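Local coordinates for protein alpha-1,3-glucanase (Bacillus circulans, PDB 5ZRU) that hydrolyses alpha-1,3-glucan, this chain being the catalytic unit of a longer GH 87 enzyme that probably also binds carbohydrate through other domains, at residues N437-G442 with D476-N481; P536-A541 with I561-L566; T544-G549 with N571-T576. All blocks are in the same frame, centred on the assembly; numbering follows the deposited sequence.

Interaction 1: residues N437-G442 with D476-N481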
ATOM      1  N   ASN A 437      14.179   9.763   6.413  1.00  9.76           N
ATOM      2  CA  ASN A 437      14.436  10.700   7.502  1.00 12.99           C
ATOM      3  C   ASN A 437      15.157   9.963   8.620  1.00 10.59           C
ATOM      4  O   ASN A 437      15.306   8.739   8.589  1.00 10.53           O
ATOM      5  CB  ASN A 437      13.149  11.403   7.989  1.00 10.81           C
ATOM      6  CG  ASN A 437      12.165  10.485   8.718  1.00 12.50           C
ATOM      7  OD1 ASN A 437      12.539   9.601   9.482  1.00 13.06           O
ATOM      8  ND2 ASN A 437      10.870  10.734   8.498  1.00 14.12           N
ATOM      9  N   THR A 438      15.621  10.733   9.608  1.00 10.13           N
ATOM     10  CA  THR A 438      16.226  10.175  10.810  1.00 12.53           C
ATOM     11  C   THR A 438      15.397  10.524  12.046  1.00 17.25           C
ATOM     12  O   THR A 438      15.935  10.659  13.147  1.00 15.91           O
ATOM     13  CB  THR A 438      17.677  10.645  10.963  1.00 11.40           C
ATOM     14  OG1 THR A 438      17.739  12.082  10.924  1.00 13.80           O
ATOM     15  CG2 THR A 438      18.540  10.095   9.822  1.00 13.11           C
ATOM     16  N   VAL A 439      14.072  10.639  11.881  1.00 12.27           N
ATOM     17  CA  VAL A 439      13.221  11.079  12.989  1.00 13.86           C
ATOM     18  C   VAL A 439      12.858   9.971  13.971  1.00 17.07           C
ATOM     19  O   VAL A 439      12.392  10.270  15.076  1.00 20.86           O
ATOM     20  CB  VAL A 439      11.948  11.747  12.423  1.00 17.13           C
ATOM     21  CG1 VAL A 439      10.900  10.708  12.079  1.00 19.20           C
ATOM     22  CG2 VAL A 439      11.398  12.778  13.404  1.00 23.49           C
ATOM     23  N   PHE A 440      13.082   8.707  13.636  1.00 16.70           N
ATOM     24  CA  PHE A 440      12.557   7.627  14.461  1.00 17.35           C
ATOM     25  C   PHE A 440      13.632   7.024  15.353  1.00 16.31           C
ATOM     26  O   PHE A 440      14.829   7.158  15.080  1.00 15.96           O
ATOM     27  CB  PHE A 440      11.943   6.541  13.568  1.00 16.87           C
ATOM     28  CG  PHE A 440      10.740   7.022  12.810  1.00 20.84           C
ATOM     29  CD1 PHE A 440       9.674   7.604  13.487  1.00 22.24           C
ATOM     30  CD2 PHE A 440      10.696   6.956  11.424  1.00 17.83           C
ATOM     31  CE1 PHE A 440       8.561   8.072  12.796  1.00 26.12           C
ATOM     32  CE2 PHE A 440       9.588   7.426  10.728  1.00 19.17           C
ATOM     33  CZ  PHE A 440       8.521   7.987  11.412  1.00 21.40           C
ATOM     34  N   PRO A 441      13.227   6.362  16.444  1.00 16.66           N
ATOM     35  CA  PRO A 441      14.189   5.650  17.293  1.00 15.76           C
ATOM     36  C   PRO A 441      14.932   4.573  16.522  1.00 16.66           C
ATOM     37  O   PRO A 441      14.476   4.080  15.487  1.00 16.76           O
ATOM     38  CB  PRO A 441      13.311   5.022  18.386  1.00 17.51           C
ATOM     39  CG  PRO A 441      12.105   5.884  18.442  1.00 17.54           C
ATOM     40  CD  PRO A 441      11.871   6.365  17.031  1.00 15.13           C
ATOM     41  N   GLY A 442      16.092   4.207  17.043  1.00 13.22           N
ATOM     42  CA  GLY A 442      16.862   3.111  16.483  1.00 15.18           C
ATOM     43  C   GLY A 442      18.074   3.573  15.695  1.00 17.41           C
ATOM     44  O   GLY A 442      18.594   4.674  15.872  1.00 20.89           O
ATOM     45  N   ASP A 476      11.737  13.179  -0.914  1.00  9.91           N
ATOM     46  CA  ASP A 476      11.877  14.044   0.255  1.00 10.89           C
ATOM     47  C   ASP A 476      12.917  13.472   1.201  1.00  9.98           C
ATOM     48  O   ASP A 476      12.769  12.349   1.696  1.00 10.90           O
ATOM     49  CB  ASP A 476      10.536  14.230   0.976  1.00  9.45           C
ATOM     50  CG  ASP A 476      10.554  15.413   1.923  1.00 10.51           C
ATOM     51  OD1 ASP A 476      10.952  15.244   3.102  1.00 11.24           O
ATOM     52  OD2 ASP A 476      10.215  16.521   1.470  1.00 10.84           O
ATOM     53  N   LEU A 477      13.955  14.253   1.473  1.00  7.54           N
ATOM     54  CA  LEU A 477      15.037  13.835   2.344  1.00  9.81           C
ATOM     55  C   LEU A 477      15.121  14.799   3.518  1.00  8.11           C
ATOM     56  O   LEU A 477      15.253  16.013   3.327  1.00 10.21           O
ATOM     57  CB  LEU A 477      16.363  13.785   1.582  1.00  9.10           C
ATOM     58  CG  LEU A 477      16.335  12.998   0.258  1.00  9.25           C
ATOM     59  CD1 LEU A 477      17.682  13.102  -0.454  1.00 10.46           C
ATOM     60  CD2 LEU A 477      15.976  11.526   0.498  1.00  9.80           C
ATOM     61  N   GLU A 478      15.070  14.254   4.725  1.00  9.73           N
ATOM     62  CA  GLU A 478      14.968  15.055   5.940  1.00 10.74           C
ATOM     63  C   GLU A 478      16.029  14.575   6.920  1.00 10.98           C
ATOM     64  O   GLU A 478      15.960  13.442   7.402  1.00 11.42           O
ATOM     65  CB  GLU A 478      13.569  14.943   6.540  1.00 10.87           C
ATOM     66  CG  GLU A 478      13.392  15.702   7.836  1.00 12.09           C
ATOM     67  CD  GLU A 478      12.054  15.401   8.490  1.00 16.30           C
ATOM     68  OE1 GLU A 478      11.010  15.597   7.832  1.00 14.95           O
ATOM     69  OE2 GLU A 478      12.057  14.939   9.652  1.00 19.16           O
ATOM     70  N   ALA A 479      17.012  15.424   7.202  1.00 11.32           N
ATOM     71  CA  ALA A 479      18.052  15.089   8.177  1.00 13.31           C
ATOM     72  C   ALA A 479      17.588  15.613   9.531  1.00 12.88           C
ATOM     73  O   ALA A 479      18.102  16.587  10.080  1.00 13.20           O
ATOM     74  CB  ALA A 479      19.404  15.651   7.759  1.00 13.45           C
ATOM     75  N   SER A 480      16.550  14.935  10.035  1.00 14.53           N
ATOM     76  CA  SER A 480      15.832  15.376  11.225  1.00 14.43           C
ATOM     77  C   SER A 480      16.777  15.507  12.413  1.00 15.38           C
ATOM     78  O   SER A 480      16.774  16.521  13.121  1.00 14.19           O
ATOM     79  CB  SER A 480      14.723  14.376  11.553  1.00 16.13           C
ATOM     80  OG  SER A 480      14.318  13.649  10.379  1.00 16.87           O
ATOM     81  N   ASN A 481      17.576  14.472  12.674  1.00 14.28           N
ATOM     82  CA  ASN A 481      18.477  14.521  13.812  1.00 13.47           C
ATOM     83  C   ASN A 481      19.861  14.118  13.314  1.00 17.49           C
ATOM     84  O   ASN A 481      20.784  14.935  13.315  1.00 24.42           O
ATOM     85  CB  ASN A 481      17.905  13.662  14.942  1.00 19.14           C
ATOM     86  CG  ASN A 481      18.909  12.709  15.536  1.00 22.28           C
ATOM     87  OD1 ASN A 481      19.769  13.096  16.349  1.00 26.16           O
ATOM     88  ND2 ASN A 481      18.817  11.448  15.139  1.00 27.57           N
TER
HETATM   89  O   HOH W   1      10.192  13.212   6.956  1.00 17.25           O
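Ser-480 and Thr-438 are joined by a hydrogen bond across two successive turns of a parallel beta-helix, the fold of the pectate-lyase-like catalytic domain, at the point where strands 435-437 and 475-478 run out into loops. The tight part is where each hydroxyl meets a backbone N-H of the other segment. Ser-480 OG accepts from Thr-438 N at 3.3 Å with a bent N-H...O angle of 142°, and donates to Glu-478 OE2 at 2.7 Å, meeting the carboxylate on its anti side. The opposite trade is made by Thr-438 OG1, which receives Asn-481 N at 3.0 Å in a nearly straight bond (173°) and also hydrogen-bonds to Asp-482 O. Thr-438 thus ties the loop at 480-482 through both its backbone N-H and its hydroxyl. An alanine in place of Ser-480 would probably leave Thr-438 N and Glu-478 OE2 without these partners and open a small gap beside Asn-437 CB, which lies 3.5 Å from Ser-480 OG.

Asn-437 is itself locked by an Asx turn. With CG between the backbone N and the carbonyl carbon (chi1 69°), its OD1 takes Val-439 N at 3.0 Å, the donor standing well above the carbonyl plane. Its ND2 reaches Glu-478 indirectly, giving a hydrogen bond to a water that in turn donates to OE1. Arg-472 forms a salt bridge with that same OE1, so the carboxylate is gripped at both oxygens.

The outer side is looser. There the side chains of Val-439 and Asn-481 are exposed and touch at longer range: Asn-481 ND2 stays 3.6 Å from Thr-438 O, with no hydrogen bond between them, while Val-439 CB lies 3.7 Å from Ser-480 OG and Val-439 CG2 4.1 Å from Ser-480 CB.

Interaction 2: residues P536-A541 with I561-L566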
ATOM      1  N   PRO A 536       7.456  32.293   0.478  1.00 18.48           N
ATOM      2  CA  PRO A 536       6.562  31.760  -0.559  1.00 15.58           C
ATOM      3  C   PRO A 536       7.301  31.498  -1.860  1.00 15.33           C
ATOM      4  O   PRO A 536       8.238  32.210  -2.225  1.00 17.02           O
ATOM      5  CB  PRO A 536       5.516  32.869  -0.736  1.00 21.72           C
ATOM      6  CG  PRO A 536       5.567  33.643   0.526  1.00 20.14           C
ATOM      7  CD  PRO A 536       6.981  33.591   0.997  1.00 15.34           C
ATOM      8  N   HIS A 537       6.863  30.460  -2.569  1.00 15.43           N
ATOM      9  CA  HIS A 537       7.548  30.082  -3.800  1.00 17.16           C
ATOM     10  C   HIS A 537       6.727  29.078  -4.590  1.00 15.74           C
ATOM     11  O   HIS A 537       6.032  28.247  -3.992  1.00 13.60           O
ATOM     12  CB  HIS A 537       8.921  29.480  -3.496  1.00 15.79           C
ATOM     13  CG  HIS A 537       8.868  28.208  -2.700  1.00 15.56           C
ATOM     14  ND1 HIS A 537       8.786  28.194  -1.325  1.00 12.95           N
ATOM     15  CD2 HIS A 537       8.896  26.908  -3.086  1.00 11.70           C
ATOM     16  CE1 HIS A 537       8.776  26.942  -0.896  1.00 14.28           C
ATOM     17  NE2 HIS A 537       8.840  26.143  -1.945  1.00 13.44           N
ATOM     18  N   PRO A 538       6.778  29.121  -5.921  1.00 15.52           N
ATOM     19  CA  PRO A 538       6.213  28.027  -6.716  1.00 16.40           C
ATOM     20  C   PRO A 538       7.082  26.790  -6.573  1.00 14.00           C
ATOM     21  O   PRO A 538       8.261  26.875  -6.241  1.00 11.11           O
ATOM     22  CB  PRO A 538       6.250  28.557  -8.157  1.00 19.21           C
ATOM     23  CG  PRO A 538       6.678  30.012  -8.053  1.00 22.00           C
ATOM     24  CD  PRO A 538       7.421  30.142  -6.765  1.00 18.58           C
ATOM     25  N   GLY A 539       6.486  25.629  -6.836  1.00 12.73           N
ATOM     26  CA  GLY A 539       7.251  24.394  -6.745  1.00 12.54           C
ATOM     27  C   GLY A 539       8.426  24.404  -7.710  1.00 13.64           C
ATOM     28  O   GLY A 539       8.318  24.867  -8.849  1.00 14.64           O
ATOM     29  N   ALA A 540       9.556  23.887  -7.245  1.00  9.40           N
ATOM     30  CA  ALA A 540      10.799  23.873  -8.000  1.00 11.02           C
ATOM     31  C   ALA A 540      11.218  22.453  -8.375  1.00 11.39           C
ATOM     32  O   ALA A 540      10.685  21.458  -7.876  1.00  9.79           O
ATOM     33  CB  ALA A 540      11.921  24.538  -7.195  1.00 10.15           C
ATOM     34  N   ALA A 541      12.224  22.373  -9.250  1.00 10.95           N
ATOM     35  CA  ALA A 541      12.869  21.089  -9.518  1.00 11.56           C
ATOM     36  C   ALA A 541      13.633  20.589  -8.298  1.00 12.84           C
ATOM     37  O   ALA A 541      13.536  19.414  -7.927  1.00 10.75           O
ATOM     38  CB  ALA A 541      13.811  21.207 -10.713  1.00 12.68           C
ATOM     39  N   ILE A 561       8.814  23.636 -15.164  1.00 19.46           N
ATOM     40  CA  ILE A 561       9.070  23.916 -13.754  1.00 20.03           C
ATOM     41  C   ILE A 561       8.379  25.229 -13.381  1.00 22.96           C
ATOM     42  O   ILE A 561       8.648  26.276 -13.981  1.00 21.54           O
ATOM     43  CB  ILE A 561      10.581  23.983 -13.473  1.00 20.91           C
ATOM     44  CG1 ILE A 561      11.263  22.697 -13.942  1.00 22.83           C
ATOM     45  CG2 ILE A 561      10.846  24.224 -11.978  1.00 17.03           C
ATOM     46  CD1 ILE A 561      10.658  21.407 -13.341  1.00 16.28           C
ATOM     47  N   ALA A 562       7.483  25.180 -12.388  1.00 16.59           N
ATOM     48  CA  ALA A 562       6.792  26.402 -11.971  1.00 22.26           C
ATOM     49  C   ALA A 562       7.771  27.473 -11.489  1.00 24.32           C
ATOM     50  O   ALA A 562       7.625  28.654 -11.830  1.00 22.59           O
ATOM     51  CB  ALA A 562       5.764  26.092 -10.881  1.00 18.11           C
ATOM     52  N   HIS A 563       8.774  27.089 -10.706  1.00 20.33           N
ATOM     53  CA  HIS A 563       9.698  28.078 -10.145  1.00 23.91           C
ATOM     54  C   HIS A 563      10.593  28.639 -11.244  1.00 27.48           C
ATOM     55  O   HIS A 563      11.330  27.874 -11.877  1.00 21.20           O
ATOM     56  CB  HIS A 563      10.548  27.458  -9.036  1.00 22.14           C
ATOM     57  CG  HIS A 563      11.193  28.468  -8.134  1.00 24.78           C
ATOM     58  ND1 HIS A 563      12.177  29.334  -8.567  1.00 26.17           N
ATOM     59  CD2 HIS A 563      10.990  28.754  -6.825  1.00 23.07           C
ATOM     60  CE1 HIS A 563      12.552  30.107  -7.563  1.00 27.07           C
ATOM     61  NE2 HIS A 563      11.847  29.778  -6.495  1.00 27.99           N
ATOM     62  N   PRO A 564      10.571  29.951 -11.498  1.00 27.64           N
ATOM     63  CA  PRO A 564      11.358  30.503 -12.618  1.00 24.85           C
ATOM     64  C   PRO A 564      12.856  30.267 -12.508  1.00 30.06           C
ATOM     65  O   PRO A 564      13.544  30.280 -13.540  1.00 27.50           O
ATOM     66  CB  PRO A 564      11.026  32.002 -12.577  1.00 29.04           C
ATOM     67  CG  PRO A 564      10.515  32.254 -11.183  1.00 31.69           C
ATOM     68  CD  PRO A 564       9.805  30.989 -10.787  1.00 28.08           C
ATOM     69  N   ASN A 565      13.383  30.052 -11.304  1.00 24.28           N
ATOM     70  CA  ASN A 565      14.807  29.801 -11.116  1.00 25.72           C
ATOM     71  C   ASN A 565      15.187  28.328 -11.223  1.00 22.45           C
ATOM     72  O   ASN A 565      16.380  28.017 -11.119  1.00 24.98           O
ATOM     73  CB  ASN A 565      15.271  30.328  -9.752  1.00 29.48           C
ATOM     74  CG  ASN A 565      15.243  31.843  -9.671  1.00 40.66           C
ATOM     75  OD1 ASN A 565      14.917  32.415  -8.630  1.00 47.12           O
ATOM     76  ND2 ASN A 565      15.579  32.502 -10.774  1.00 41.15           N
ATOM     77  N   LEU A 566      14.208  27.424 -11.406  1.00 20.35           N
ATOM     78  CA  LEU A 566      14.418  25.976 -11.469  1.00 20.32           C
ATOM     79  C   LEU A 566      14.804  25.400 -10.111  1.00 19.37           C
ATOM     80  O   LEU A 566      14.301  24.346  -9.714  1.00 14.82           O
ATOM     81  CB  LEU A 566      15.491  25.600 -12.501  1.00 17.74           C
ATOM     82  CG  LEU A 566      15.095  25.407 -13.963  1.00 28.11           C
ATOM     83  CD1 LEU A 566      13.995  26.348 -14.379  1.00 26.20           C
ATOM     84  CD2 LEU A 566      16.314  25.581 -14.870  1.00 27.00           C
TER
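A type I beta turn, His-563 to Leu-566, packs against Gly-539, Ala-540 and Ala-541 where two loops of the parallel beta-helix lead into strands 542-544 and 567-568. Two backbone bonds join them, one from each direction. His-563 N gives its hydrogen to Gly-539 O at 2.9 Å, and Ala-541 N donates to Leu-566 O, also at 2.9 Å. The first donor opens the turn and the second acceptor closes it, so both ends of the turn are tied to the same strand approach.

The His-563 side chain crosses Pro-538 at about a right angle. Its chi1 of -162° sets CG anti to the backbone N; the ring, turned by chi2 (-67°), brings its CD2 edge to Pro-538 O, with CD2 lying 3.4 Å from that oxygen, which sits near the ring plane. ND1 accepts Asn-565 N in the ring plane at 3.1 Å, which fixes the ring's rotation within the turn. Phe-568 meets the rings of both His-563 and His-537.

Small apolar groups fill the flanks. Pro-538 CB touches Ala-562 CB at 3.7 Å, while Ala-541 CB approaches Ile-561 CD1 at 4.1 Å.

Because ND1 is used as an acceptor, a neutral His-563 would probably carry its proton on NE2, and the polarised CD2-H would be weakly attracted to the carbonyl oxygen of Pro-538.

Interaction 3: residues T544-G549 with N571-T576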
ATOM      1  N   THR A 544      15.866  23.211  -1.209  1.00 11.90           N
ATOM      2  CA  THR A 544      16.368  22.947   0.130  1.00 10.99           C
ATOM      3  C   THR A 544      15.891  24.044   1.070  1.00 11.73           C
ATOM      4  O   THR A 544      15.717  25.203   0.675  1.00 11.64           O
ATOM      5  CB  THR A 544      17.911  22.827   0.200  1.00 12.60           C
ATOM      6  OG1 THR A 544      18.496  24.127   0.337  1.00 14.85           O
ATOM      7  CG2 THR A 544      18.489  22.108  -1.051  1.00 11.78           C
ATOM      8  N   TYR A 545      15.630  23.649   2.310  1.00 12.36           N
ATOM      9  CA  TYR A 545      15.355  24.580   3.398  1.00 13.59           C
ATOM     10  C   TYR A 545      16.351  24.355   4.531  1.00 14.78           C
ATOM     11  O   TYR A 545      16.049  24.591   5.702  1.00 13.12           O
ATOM     12  CB  TYR A 545      13.905  24.464   3.879  1.00 13.25           C
ATOM     13  CG  TYR A 545      13.478  23.086   4.323  1.00 14.92           C
ATOM     14  CD1 TYR A 545      13.134  22.108   3.385  1.00 12.05           C
ATOM     15  CD2 TYR A 545      13.386  22.764   5.675  1.00 13.76           C
ATOM     16  CE1 TYR A 545      12.744  20.841   3.783  1.00 10.25           C
ATOM     17  CE2 TYR A 545      12.985  21.490   6.085  1.00 14.22           C
ATOM     18  CZ  TYR A 545      12.661  20.537   5.127  1.00 13.86           C
ATOM     19  OH  TYR A 545      12.268  19.272   5.507  1.00 12.34           O
ATOM     20  N   THR A 546      17.536  23.861   4.176  1.00 12.62           N
ATOM     21  CA  THR A 546      18.699  23.856   5.049  1.00 13.88           C
ATOM     22  C   THR A 546      19.897  24.352   4.257  1.00 14.69           C
ATOM     23  O   THR A 546      19.979  24.157   3.039  1.00 13.55           O
ATOM     24  CB  THR A 546      19.013  22.462   5.629  1.00 15.02           C
ATOM     25  OG1 THR A 546      20.139  22.544   6.512  1.00 13.77           O
ATOM     26  CG2 THR A 546      19.341  21.456   4.530  1.00 10.73           C
ATOM     27  N   GLY A 547      20.812  25.017   4.953  1.00 16.33           N
ATOM     28  CA  GLY A 547      22.092  25.379   4.382  1.00 17.57           C
ATOM     29  C   GLY A 547      23.188  24.386   4.679  1.00 19.33           C
ATOM     30  O   GLY A 547      24.334  24.597   4.272  1.00 18.21           O
ATOM     31  N   ASN A 548      22.869  23.303   5.384  1.00 15.62           N
ATOM     32  CA  ASN A 548      23.839  22.282   5.759  1.00 13.00           C
ATOM     33  C   ASN A 548      23.625  21.061   4.874  1.00 15.86           C
ATOM     34  O   ASN A 548      22.742  20.241   5.142  1.00 14.15           O
ATOM     35  CB  ASN A 548      23.687  21.915   7.229  1.00 12.72           C
ATOM     36  CG  ASN A 548      24.662  20.841   7.660  1.00 16.54           C
ATOM     37  OD1 ASN A 548      25.733  20.683   7.068  1.00 15.27           O
ATOM     38  ND2 ASN A 548      24.297  20.092   8.698  1.00 18.19           N
ATOM     39  N   GLY A 549      24.440  20.921   3.838  1.00 14.87           N
ATOM     40  CA  GLY A 549      24.342  19.728   3.020  1.00 12.30           C
ATOM     41  C   GLY A 549      24.938  19.929   1.649  1.00 14.91           C
ATOM     42  O   GLY A 549      25.250  21.039   1.227  1.00 14.55           O
ATOM     43  N   ASN A 571      20.891  29.340   1.238  1.00 17.96           N
ATOM     44  CA  ASN A 571      22.304  29.688   1.192  1.00 17.66           C
ATOM     45  C   ASN A 571      23.114  28.773   2.104  1.00 18.34           C
ATOM     46  O   ASN A 571      22.747  28.537   3.260  1.00 20.23           O
ATOM     47  CB  ASN A 571      22.495  31.153   1.593  1.00 25.18           C
ATOM     48  CG  ASN A 571      23.887  31.673   1.264  1.00 38.17           C
ATOM     49  OD1 ASN A 571      24.716  30.962   0.694  1.00 44.21           O
ATOM     50  ND2 ASN A 571      24.140  32.933   1.609  1.00 44.29           N
ATOM     51  N   GLY A 572      24.230  28.267   1.580  1.00 17.65           N
ATOM     52  CA  GLY A 572      25.099  27.355   2.292  1.00 18.05           C
ATOM     53  C   GLY A 572      25.065  25.936   1.752  1.00 16.35           C
ATOM     54  O   GLY A 572      26.066  25.216   1.863  1.00 15.63           O
ATOM     55  N   PHE A 573      23.936  25.523   1.177  1.00 16.42           N
ATOM     56  CA  PHE A 573      23.823  24.181   0.616  1.00 15.33           C
ATOM     57  C   PHE A 573      24.625  24.093  -0.678  1.00 18.44           C
ATOM     58  O   PHE A 573      24.480  24.942  -1.564  1.00 17.88           O
ATOM     59  CB  PHE A 573      22.350  23.845   0.362  1.00 15.67           C
ATOM     60  CG  PHE A 573      22.104  22.401   0.035  1.00 13.41           C
ATOM     61  CD1 PHE A 573      22.266  21.931  -1.261  1.00 12.67           C
ATOM     62  CD2 PHE A 573      21.702  21.512   1.027  1.00 12.92           C
ATOM     63  CE1 PHE A 573      22.043  20.594  -1.563  1.00 13.62           C
ATOM     64  CE2 PHE A 573      21.474  20.180   0.728  1.00 13.53           C
ATOM     65  CZ  PHE A 573      21.646  19.722  -0.564  1.00 15.55           C
ATOM     66  N   ASN A 574      25.462  23.056  -0.787  1.00 18.04           N
ATOM     67  CA  ASN A 574      26.379  22.875  -1.914  1.00 18.04           C
ATOM     68  C   ASN A 574      25.729  21.967  -2.954  1.00 16.36           C
ATOM     69  O   ASN A 574      25.792  20.741  -2.849  1.00 17.05           O
ATOM     70  CB  ASN A 574      27.701  22.286  -1.434  1.00 18.16           C
ATOM     71  CG  ASN A 574      28.301  23.061  -0.276  1.00 33.46           C
ATOM     72  OD1 ASN A 574      28.274  22.604   0.875  1.00 36.69           O
ATOM     73  ND2 ASN A 574      28.849  24.235  -0.570  1.00 33.50           N
ATOM     74  N   LEU A 575      25.126  22.565  -3.975  1.00 16.21           N
ATOM     75  CA  LEU A 575      24.454  21.828  -5.041  1.00 18.57           C
ATOM     76  C   LEU A 575      25.318  21.875  -6.293  1.00 17.89           C
ATOM     77  O   LEU A 575      25.647  22.960  -6.779  1.00 16.08           O
ATOM     78  CB  LEU A 575      23.068  22.411  -5.325  1.00 14.50           C
ATOM     79  CG  LEU A 575      22.228  21.788  -6.448  1.00 14.21           C
ATOM     80  CD1 LEU A 575      21.780  20.365  -6.108  1.00 16.19           C
ATOM     81  CD2 LEU A 575      21.032  22.673  -6.801  1.00 18.11           C
ATOM     82  N   THR A 576      25.689  20.705  -6.802  1.00 13.87           N
ATOM     83  CA  THR A 576      26.437  20.574  -8.048  1.00 12.93           C
ATOM     84  C   THR A 576      25.512  19.982  -9.101  1.00 15.67           C
ATOM     85  O   THR A 576      24.854  18.971  -8.843  1.00 15.37           O
ATOM     86  CB  THR A 576      27.654  19.668  -7.863  1.00 16.91           C
ATOM     87  OG1 THR A 576      28.540  20.239  -6.891  1.00 23.42           O
ATOM     88  CG2 THR A 576      28.387  19.485  -9.187  1.00 19.71           C
TER
HETATM   89  O   HOH W   2      26.690  22.903   3.378  1.00 17.86           O
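Thr-544 lays its methyl on the Phe-573 ring: CG2 is 3.6 Å from the centroid and only 5° off the ring normal, a CH-pi contact over the centre of the face. This methyl stands anti to the carbonyl carbon of Thr-544, leaving OG1 to donate to Thr-546 O at 3.1 Å while it also accepts from Gln-570 N. In Phe-573, chi1 of -169° sets CG anti to the backbone N, and the ring lies between Thr-544 and Gly-549. Over the opposite face lies Gly-549 O, 3.5 Å above the plane and offset toward the rim. A CB on Gly-549 would probably clash, falling about 2.7 Å from Phe-573 CE2.

The contact belongs to the last turns of the parallel beta-helix, where strand 574-577 pairs with strand 550-561. Gly-549 O takes Asn-574 N at 2.9 Å in a nearly straight bond. Gly-549 N donates to a water lying 2.8 Å from Gly-572 O and 3.0 Å from Asn-574 OD1. In the 544-549 loop, Thr-546 OG1 forms an ST turn, accepting Asn-548 N at 3.0 Å.

Overall arrangement
All three interactions lie in the parallel beta-helix of the catalytic domain. Interaction 1 comes first and is complete before the others begin; interactions 2 and 3 interleave, since 536-541 and 544-549 flank strand 542-544 while 561-566 and 571-576 flank strand 567-568, so both bracket the same parallel strand pair. Their centres are about 16 Å apart. Interaction 1 is about 17 Å from interaction 3 and about 25 Å from interaction 2, centre to centre. The Asn-437 side chain of interaction 1 is about 9 Å from a bound calcium ion, whereas the other two are structural packing. Together the contacts join successive turns of the helix toward its C-terminal end.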